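Local coordinates for LipS lipolytic enzyme (PDB 4FBL), which is a thermostable lipolytic enzyme of the alpha/beta-hydrolase fold, found through metagenomics, that probably hydrolyses ester bonds of lipids, at residues K218-I223 / S246-L251. Numbering follows the deposited sequence.
Sequences KCPALI and STEKEL
Ile223 N donates to Glu250 O at 2.9 Å. With the bonds from Ala221 N to Glu248 O and from Glu250 N to Ala221 O, it zips 221-223 and 249-251 together as parallel strands, their axes 8° apart. On one face the buried Ile223 meets Leu251 apolar to apolar. CG of Leu251 lies anti to its backbone N (chi1 180°), and with chi2 this turns the branch so that CD1 comes nearer, 3.8 Å from Ile223 CG2. The same Leu251 CD1 is 3.5 Å from Ile223 O. On the opposite face Leu222 and Glu250 run side by side, and the extended, exposed glutamate merely lays its carboxylate beside the leucine methyl (Glu250 OE1 to Leu222 CD1 3.8 Å), on the solvent side of the contact. Before the strands begin, buried Ser246 gives a 2.7 Å hydrogen bond from OG to Cys219 O, with the donor tilted 32° from the carbonyl plane. An alanine here would probably leave Cys219 O without this donor and the two loops less firmly pinned. Farther out, two waters bridge the backbones where direct bonds stop: both donate to Lys218 O, one accepting from Glu248 N and the other from Thr247 N. The contact joins the beginnings of the two strands of the beta-alpha-beta unit 221-226, 235-243, 249-254 at the edge of the main sheet, 249-254 being its outermost strand in this chain and 147-151 flanking 221-226. Helix 235-243 packs on Ile223 and Leu251; its Tyr241 accepts a hydrogen bond from Lys249 NZ at the backbone O and offers its ring for a cation-pi contact, while Phe277 of helix 267-279 covers Pro220 and Leu222.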
loop_
_atom_site.group_PDB
_atom_site.type_symbol
_atom_site.label_atom_id
_atom_site.label_comp_id
_atom_site.label_asym_id
_atom_site.label_seq_id
_atom_site.Cartn_x
_atom_site.Cartn_y
_atom_site.Cartn_z
ATOM N N LYS C 218 1.708 8.127 -19.193
ATOM C CA LYS C 218 2.211 8.939 -20.309
ATOM C C LYS C 218 1.051 9.606 -21.040
ATOM O O LYS C 218 1.293 10.506 -21.774
ATOM C CB LYS C 218 2.949 8.063 -21.403
ATOM C CG LYS C 218 4.405 7.566 -21.063
ATOM C CD LYS C 218 5.573 8.677 -21.201
ATOM C CE LYS C 218 6.990 8.190 -20.700
ATOM N NZ LYS C 218 6.896 7.483 -19.342
ATOM N N CYS C 219 -0.178 9.101 -20.951
ATOM C CA CYS C 219 -1.248 9.739 -21.723
ATOM C C CYS C 219 -1.580 11.142 -21.193
ATOM O O CYS C 219 -1.285 11.453 -20.055
ATOM C CB CYS C 219 -2.529 8.880 -21.725
ATOM S SG CYS C 219 -3.224 8.574 -20.022
ATOM N N PRO C 220 -2.261 11.978 -22.006
ATOM C CA PRO C 220 -2.827 13.254 -21.524
ATOM C C PRO C 220 -3.664 13.138 -20.224
ATOM O O PRO C 220 -4.362 12.161 -20.024
ATOM C CB PRO C 220 -3.671 13.746 -22.711
ATOM C CG PRO C 220 -3.019 13.173 -23.882
ATOM C CD PRO C 220 -2.488 11.790 -23.443
ATOM N N ALA C 221 -3.554 14.103 -19.313
ATOM C CA ALA C 221 -4.218 13.988 -18.014
ATOM C C ALA C 221 -4.863 15.336 -17.658
ATOM O O ALA C 221 -4.199 16.356 -17.822
ATOM C CB ALA C 221 -3.261 13.522 -16.911
ATOM N N LEU C 222 -6.146 15.281 -17.218
ATOM C CA LEU C 222 -6.837 16.356 -16.572
ATOM C C LEU C 222 -7.051 15.932 -15.124
ATOM O O LEU C 222 -7.910 15.081 -14.817
ATOM C CB LEU C 222 -8.175 16.659 -17.284
ATOM C CG LEU C 222 -9.081 17.743 -16.695
ATOM C CD1 LEU C 222 -8.382 19.146 -16.528
ATOM C CD2 LEU C 222 -10.398 17.872 -17.490
ATOM N N ILE C 223 -6.255 16.528 -14.231
ATOM C CA ILE C 223 -6.282 16.131 -12.815
ATOM C C ILE C 223 -7.185 17.137 -12.129
ATOM O O ILE C 223 -6.882 18.331 -12.099
ATOM C CB ILE C 223 -4.851 16.168 -12.209
ATOM C CG1 ILE C 223 -3.910 15.296 -13.041
ATOM C CG2 ILE C 223 -4.856 15.685 -10.715
ATOM C CD1 ILE C 223 -2.530 15.931 -13.322
ATOM N N SER C 246 3.473 12.114 -18.272
ATOM C CA SER C 246 2.727 12.813 -19.346
ATOM C C SER C 246 3.280 14.167 -19.744
ATOM O O SER C 246 3.568 15.007 -18.898
ATOM C CB SER C 246 1.253 12.968 -18.945
ATOM O OG SER C 246 0.821 11.735 -18.364
ATOM N N THR C 247 3.384 14.448 -21.031
ATOM C CA THR C 247 3.842 15.795 -21.429
ATOM C C THR C 247 2.628 16.725 -21.480
ATOM O O THR C 247 2.757 17.922 -21.330
ATOM C CB THR C 247 4.621 15.778 -22.762
ATOM O OG1 THR C 247 3.712 15.480 -23.807
ATOM C CG2 THR C 247 5.648 14.633 -22.794
ATOM N N GLU C 248 1.425 16.166 -21.603
ATOM C CA GLU C 248 0.231 17.010 -21.636
ATOM C C GLU C 248 -0.587 16.841 -20.347
ATOM O O GLU C 248 -1.127 15.744 -20.080
ATOM C CB GLU C 248 -0.660 16.617 -22.810
ATOM C CG GLU C 248 -0.123 16.963 -24.166
ATOM C CD GLU C 248 -1.272 17.376 -25.035
ATOM O OE1 GLU C 248 -1.967 18.360 -24.630
ATOM O OE2 GLU C 248 -1.511 16.698 -26.082
ATOM N N LYS C 249 -0.668 17.875 -19.525
ATOM C CA LYS C 249 -1.284 17.667 -18.216
ATOM C C LYS C 249 -1.782 18.966 -17.735
ATOM O O LYS C 249 -1.180 19.963 -18.029
ATOM C CB LYS C 249 -0.299 17.085 -17.209
ATOM C CG LYS C 249 1.092 17.862 -17.142
ATOM C CD LYS C 249 1.985 17.243 -16.105
ATOM C CE LYS C 249 3.317 18.085 -15.850
ATOM N NZ LYS C 249 4.398 17.272 -15.148
ATOM N N GLU C 250 -2.878 18.953 -16.979
ATOM C CA GLU C 250 -3.459 20.174 -16.416
ATOM C C GLU C 250 -3.954 19.853 -15.026
ATOM O O GLU C 250 -4.535 18.803 -14.812
ATOM C CB GLU C 250 -4.642 20.630 -17.293
ATOM C CG GLU C 250 -5.220 21.973 -16.810
ATOM C CD GLU C 250 -6.548 22.379 -17.481
ATOM O OE1 GLU C 250 -6.897 21.926 -18.620
ATOM O OE2 GLU C 250 -7.241 23.179 -16.824
ATOM N N LEU C 251 -3.726 20.732 -14.071
ATOM C CA LEU C 251 -4.311 20.600 -12.766
ATOM C C LEU C 251 -5.470 21.636 -12.650
ATOM O O LEU C 251 -5.222 22.855 -12.642
ATOM C CB LEU C 251 -3.219 20.757 -11.658
ATOM C CG LEU C 251 -3.628 20.658 -10.184
ATOM C CD1 LEU C 251 -4.383 19.365 -9.843
ATOM C CD2 LEU C 251 -2.374 20.844 -9.168
HETATM O O HOH W 1 0.780 13.333 -22.415
HETATM O O HOH W 2 3.646 11.995 -22.663
#